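Local coordinates for protein alpha-galactosidase (Thermus thermophilus, PDB 6LCJ) that probably hydrolyses terminal alpha-galactosidic bonds as a hexameric, thermostable glycosidase of family GH36, at residues E[11-16]-E[37-42]; E[100-105]-E[135-140]. All blocks are in the same frame, centred on the assembly; numbering follows the deposited sequence.

Contact 1: residues E[11-16]-E[37-42]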
# COMPACT_ATOMS: atom_id res chain seq x y z
N ALA E 11 37.73 -34.85 3.67
CA ALA E 11 37.60 -33.52 3.10
C ALA E 11 38.07 -32.48 4.10
O ALA E 11 38.09 -32.71 5.31
CB ALA E 11 36.15 -33.21 2.68
N GLU E 12 38.46 -31.32 3.57
CA GLU E 12 38.86 -30.17 4.37
C GLU E 12 37.65 -29.27 4.61
O GLU E 12 37.07 -28.74 3.65
CB GLU E 12 39.96 -29.40 3.64
CG GLU E 12 40.55 -28.23 4.39
CD GLU E 12 41.58 -27.48 3.56
OE1 GLU E 12 41.37 -27.35 2.33
OE2 GLU E 12 42.59 -27.03 4.14
N VAL E 13 37.26 -29.10 5.87
CA VAL E 13 36.04 -28.37 6.21
C VAL E 13 36.42 -27.15 7.03
O VAL E 13 37.18 -27.25 8.00
CB VAL E 13 35.03 -29.26 6.96
CG1 VAL E 13 33.76 -28.49 7.24
CG2 VAL E 13 34.74 -30.53 6.15
N PHE E 14 35.89 -26.00 6.65
CA PHE E 14 36.15 -24.76 7.36
C PHE E 14 34.95 -24.44 8.24
O PHE E 14 33.80 -24.71 7.86
CB PHE E 14 36.42 -23.61 6.38
CG PHE E 14 37.65 -23.82 5.55
CD1 PHE E 14 38.91 -23.68 6.12
CD2 PHE E 14 37.56 -24.20 4.22
CE1 PHE E 14 40.05 -23.90 5.36
CE2 PHE E 14 38.69 -24.41 3.46
CZ PHE E 14 39.94 -24.26 4.03
N LEU E 15 35.22 -23.90 9.42
CA LEU E 15 34.12 -23.61 10.34
C LEU E 15 34.52 -22.52 11.31
O LEU E 15 35.70 -22.21 11.50
CB LEU E 15 33.68 -24.84 11.13
CG LEU E 15 34.71 -25.22 12.19
CD1 LEU E 15 34.10 -25.68 13.48
CD2 LEU E 15 35.50 -26.28 11.59
N ARG E 16 33.51 -21.97 11.95
CA ARG E 16 33.68 -20.96 12.97
C ARG E 16 32.96 -21.42 14.22
O ARG E 16 31.74 -21.57 14.22
CB ARG E 16 33.13 -19.62 12.49
CG ARG E 16 33.87 -18.47 13.07
CD ARG E 16 33.31 -17.19 12.56
NE ARG E 16 33.69 -16.09 13.44
CZ ARG E 16 33.79 -14.84 13.03
NH1 ARG E 16 33.55 -14.53 11.76
NH2 ARG E 16 34.14 -13.90 13.90
N PHE E 37 31.13 -24.57 6.77
CA PHE E 37 31.03 -24.34 5.33
C PHE E 37 31.31 -25.63 4.59
O PHE E 37 32.33 -26.28 4.85
CB PHE E 37 32.00 -23.25 4.87
CG PHE E 37 31.82 -21.95 5.60
CD1 PHE E 37 31.02 -20.95 5.07
CD2 PHE E 37 32.41 -21.75 6.83
CE1 PHE E 37 30.83 -19.77 5.75
CE2 PHE E 37 32.23 -20.57 7.53
CZ PHE E 37 31.44 -19.58 6.99
N PRO E 38 30.42 -26.05 3.70
CA PRO E 38 30.64 -27.28 2.97
C PRO E 38 31.84 -27.15 2.05
O PRO E 38 32.07 -26.09 1.44
CB PRO E 38 29.34 -27.45 2.16
CG PRO E 38 28.79 -26.07 2.05
CD PRO E 38 29.15 -25.40 3.34
N PRO E 39 32.62 -28.19 1.94
CA PRO E 39 33.70 -28.21 0.96
C PRO E 39 33.22 -28.72 -0.39
O PRO E 39 33.99 -29.31 -1.15
CB PRO E 39 34.72 -29.15 1.60
CG PRO E 39 33.85 -30.14 2.34
CD PRO E 39 32.61 -29.40 2.79
N PHE E 40 31.94 -28.52 -0.68
CA PHE E 40 31.30 -28.99 -1.90
C PHE E 40 30.15 -28.05 -2.19
O PHE E 40 29.62 -27.41 -1.27
CB PHE E 40 30.79 -30.43 -1.78
CG PHE E 40 29.90 -30.69 -0.58
CD1 PHE E 40 28.55 -30.34 -0.59
CD2 PHE E 40 30.42 -31.31 0.56
CE1 PHE E 40 27.74 -30.58 0.51
CE2 PHE E 40 29.60 -31.55 1.67
CZ PHE E 40 28.26 -31.19 1.64
N PRO E 41 29.73 -27.93 -3.46
CA PRO E 41 28.47 -27.24 -3.74
C PRO E 41 27.31 -28.12 -3.28
O PRO E 41 27.29 -29.33 -3.54
CB PRO E 41 28.49 -27.07 -5.26
CG PRO E 41 29.33 -28.22 -5.76
CD PRO E 41 30.37 -28.46 -4.67
N ALA E 42 26.36 -27.52 -2.57
CA ALA E 42 25.32 -28.27 -1.88
C ALA E 42 24.04 -28.30 -2.72
O ALA E 42 23.59 -27.26 -3.21
CB ALA E 42 25.03 -27.66 -0.51
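Backbone polarity and apolar packing divide this contact between them, where the chain running out of strand 33-37 passes strand 12-17 and goes on into a proline-rich loop. A single hydrogen bond joins the two segments: Phe37 N gives its hydrogen to Phe14 O at 2.9 Å, almost straight (167°) and nearly along the C=O axis. The same carbonyl oxygen meets the edge of an aromatic ring, since Phe37, with CG anti to its carbonyl carbon (chi1 -56°), brings CD2 to 3.4 Å from Phe14 O. Two residues on, where the next N-H of an antiparallel pair would face the strand, Pro39 has none to offer. It instead lays its ring along the start of the other strand: Pro39 CB sits 3.1 Å from Glu12 O, while its CG lies 3.9 Å from Ala11 CB. The CG2 branch of Val13 reaches that ring obliquely, and its CG1, anti to the backbone N, comes 3.6 Å from Phe37 O. The polar end of Glu12 turns to Arg5 of strand 2-7 in a salt bridge. Phe14 leads its ring away to a second subunit, where Arg249 makes a cation-pi contact with it; Phe37 also packs on Arg255 of that subunit. The chemistry implies that the segments are held by one backbone bond and by carbon packing, with proline offering no further donor, while Phe14 and Phe37 also face a second subunit.

Contact 2: residues E[100-105]-E[135-140]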
# COMPACT_ATOMS: atom_id res chain seq x y z
N ASP E 100 27.66 -36.52 -4.14
CA ASP E 100 27.97 -37.94 -4.02
C ASP E 100 27.06 -38.68 -3.04
O ASP E 100 27.33 -39.86 -2.74
CB ASP E 100 29.42 -38.11 -3.59
CG ASP E 100 29.79 -37.19 -2.45
OD1 ASP E 100 29.34 -36.02 -2.46
OD2 ASP E 100 30.52 -37.64 -1.53
N GLY E 101 26.02 -38.04 -2.52
CA GLY E 101 25.18 -38.67 -1.52
C GLY E 101 25.76 -38.72 -0.12
O GLY E 101 25.20 -39.41 0.75
N ARG E 102 26.87 -38.03 0.14
CA ARG E 102 27.35 -37.89 1.50
C ARG E 102 26.79 -36.60 2.10
O ARG E 102 26.51 -35.63 1.39
CB ARG E 102 28.88 -37.91 1.54
CG ARG E 102 29.43 -39.26 1.08
CD ARG E 102 30.87 -39.50 1.53
NE ARG E 102 31.79 -38.56 0.89
CZ ARG E 102 32.91 -38.13 1.46
NH1 ARG E 102 33.24 -38.56 2.68
NH2 ARG E 102 33.69 -37.27 0.82
N ALA E 103 26.59 -36.62 3.41
CA ALA E 103 25.95 -35.52 4.12
C ALA E 103 26.91 -34.85 5.09
O ALA E 103 27.66 -35.53 5.80
CB ALA E 103 24.71 -36.01 4.86
N LEU E 104 26.89 -33.53 5.12
CA LEU E 104 27.54 -32.76 6.17
C LEU E 104 26.47 -32.45 7.21
O LEU E 104 25.52 -31.71 6.92
CB LEU E 104 28.17 -31.49 5.61
CG LEU E 104 28.88 -30.58 6.62
CD1 LEU E 104 30.19 -31.21 7.05
CD2 LEU E 104 29.10 -29.21 6.02
N LEU E 105 26.61 -33.00 8.41
CA LEU E 105 25.61 -32.91 9.46
C LEU E 105 26.10 -32.00 10.58
O LEU E 105 27.23 -32.14 11.05
CB LEU E 105 25.28 -34.29 10.04
CG LEU E 105 24.20 -34.41 11.11
CD1 LEU E 105 23.47 -35.75 11.01
CD2 LEU E 105 24.78 -34.22 12.52
N LEU E 135 29.32 -32.51 14.71
CA LEU E 135 29.56 -32.21 13.31
C LEU E 135 30.24 -33.40 12.67
O LEU E 135 31.20 -33.94 13.21
CB LEU E 135 30.42 -30.95 13.14
CG LEU E 135 31.05 -30.74 11.76
CD1 LEU E 135 30.02 -30.27 10.77
CD2 LEU E 135 32.23 -29.79 11.83
N ALA E 136 29.72 -33.81 11.52
CA ALA E 136 30.19 -35.03 10.88
C ALA E 136 30.02 -34.89 9.37
O ALA E 136 29.17 -34.13 8.89
CB ALA E 136 29.44 -36.25 11.42
N TYR E 137 30.84 -35.63 8.63
CA TYR E 137 30.76 -35.68 7.18
C TYR E 137 31.01 -37.11 6.75
O TYR E 137 31.97 -37.74 7.21
CB TYR E 137 31.79 -34.75 6.53
CG TYR E 137 31.72 -34.73 5.03
CD1 TYR E 137 30.49 -34.66 4.38
CD2 TYR E 137 32.87 -34.79 4.26
CE1 TYR E 137 30.41 -34.64 3.00
CE2 TYR E 137 32.80 -34.77 2.87
CZ TYR E 137 31.57 -34.70 2.25
OH TYR E 137 31.51 -34.67 0.87
N GLY E 138 30.14 -37.64 5.91
CA GLY E 138 30.22 -39.03 5.55
C GLY E 138 28.94 -39.50 4.91
O GLY E 138 28.06 -38.69 4.57
N PRO E 139 28.81 -40.81 4.71
CA PRO E 139 27.56 -41.37 4.19
C PRO E 139 26.38 -40.95 5.05
O PRO E 139 26.48 -40.89 6.28
CB PRO E 139 27.80 -42.88 4.23
CG PRO E 139 29.26 -43.04 4.22
CD PRO E 139 29.83 -41.85 4.94
N GLU E 140 25.26 -40.66 4.39
CA GLU E 140 24.07 -40.13 5.05
C GLU E 140 23.69 -40.95 6.28
O GLU E 140 23.53 -40.40 7.38
CB GLU E 140 22.92 -40.11 4.04
CG GLU E 140 21.85 -39.09 4.31
CD GLU E 140 20.87 -38.98 3.15
OE1 GLU E 140 21.22 -38.33 2.13
OE2 GLU E 140 19.77 -39.55 3.25
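Four backbone hydrogen bonds join segments 100-105 and 135-140, two between the antiparallel strands and two at the corner residue Gly138. In the Leu105-Ala136 pair, Leu105 N reaches Ala136 O at 2.8 Å, almost straight (169°), and Ala136 N returns to Leu105 O at 3.0 Å. In the Ala103-Gly138 pair, Ala103 N meets Gly138 O at 2.8 Å, but Gly138 N is 3.3 Å from Ala103 O and approaches from above the carbonyl plane, a looser bond. Arg102 NE donates to Asp100 OD2 at 2.9 Å, in the guanidinium plane and as part of a salt bridge, while NH1 goes to Gly9 O. Bent at chi3, this side chain crosses Tyr137 at about a right angle, and Tyr137 CE2 lies 3.2 Å above one guanidinium face, the two planes 42° apart. An alanine in place of Arg102 would remove the guanidinium, and with it the bonds to Asp100 and Gly9 O, and would probably leave the Tyr137 ring less firmly held. Glu140 OE1 is paired with Arg97. Leu104 and Leu135 touch at their CD1 methyls and pack on Val36 of strand 33-37, whereas Leu105 and Ala136, on the other face, rest against helix 140-149, with Pro139 at its N-cap.

Both contacts belong to the N-terminal beta-sandwich, one in each of its facing antiparallel sheets, and both mix buried and exposed residues. Contact 1 lies farther out (centre about 31 Å from the chain's centre, against about 24 Å), where a strand gives way to a loop bordering a second subunit. Contact 2 is an antiparallel strand pair, regular at Leu104 and Leu105 and bent at Gly138; its leucines and Ala136 are buried between the neighbouring sheet and helix 140-149, with exposure at the Asp100 end. The first leans on proline and methyl packing, the second on backbone bonds and a well-satisfied arginine. They meet where Phe40 CE2 lies 3.5 Å from Tyr137 CE1, the rings at about 25°.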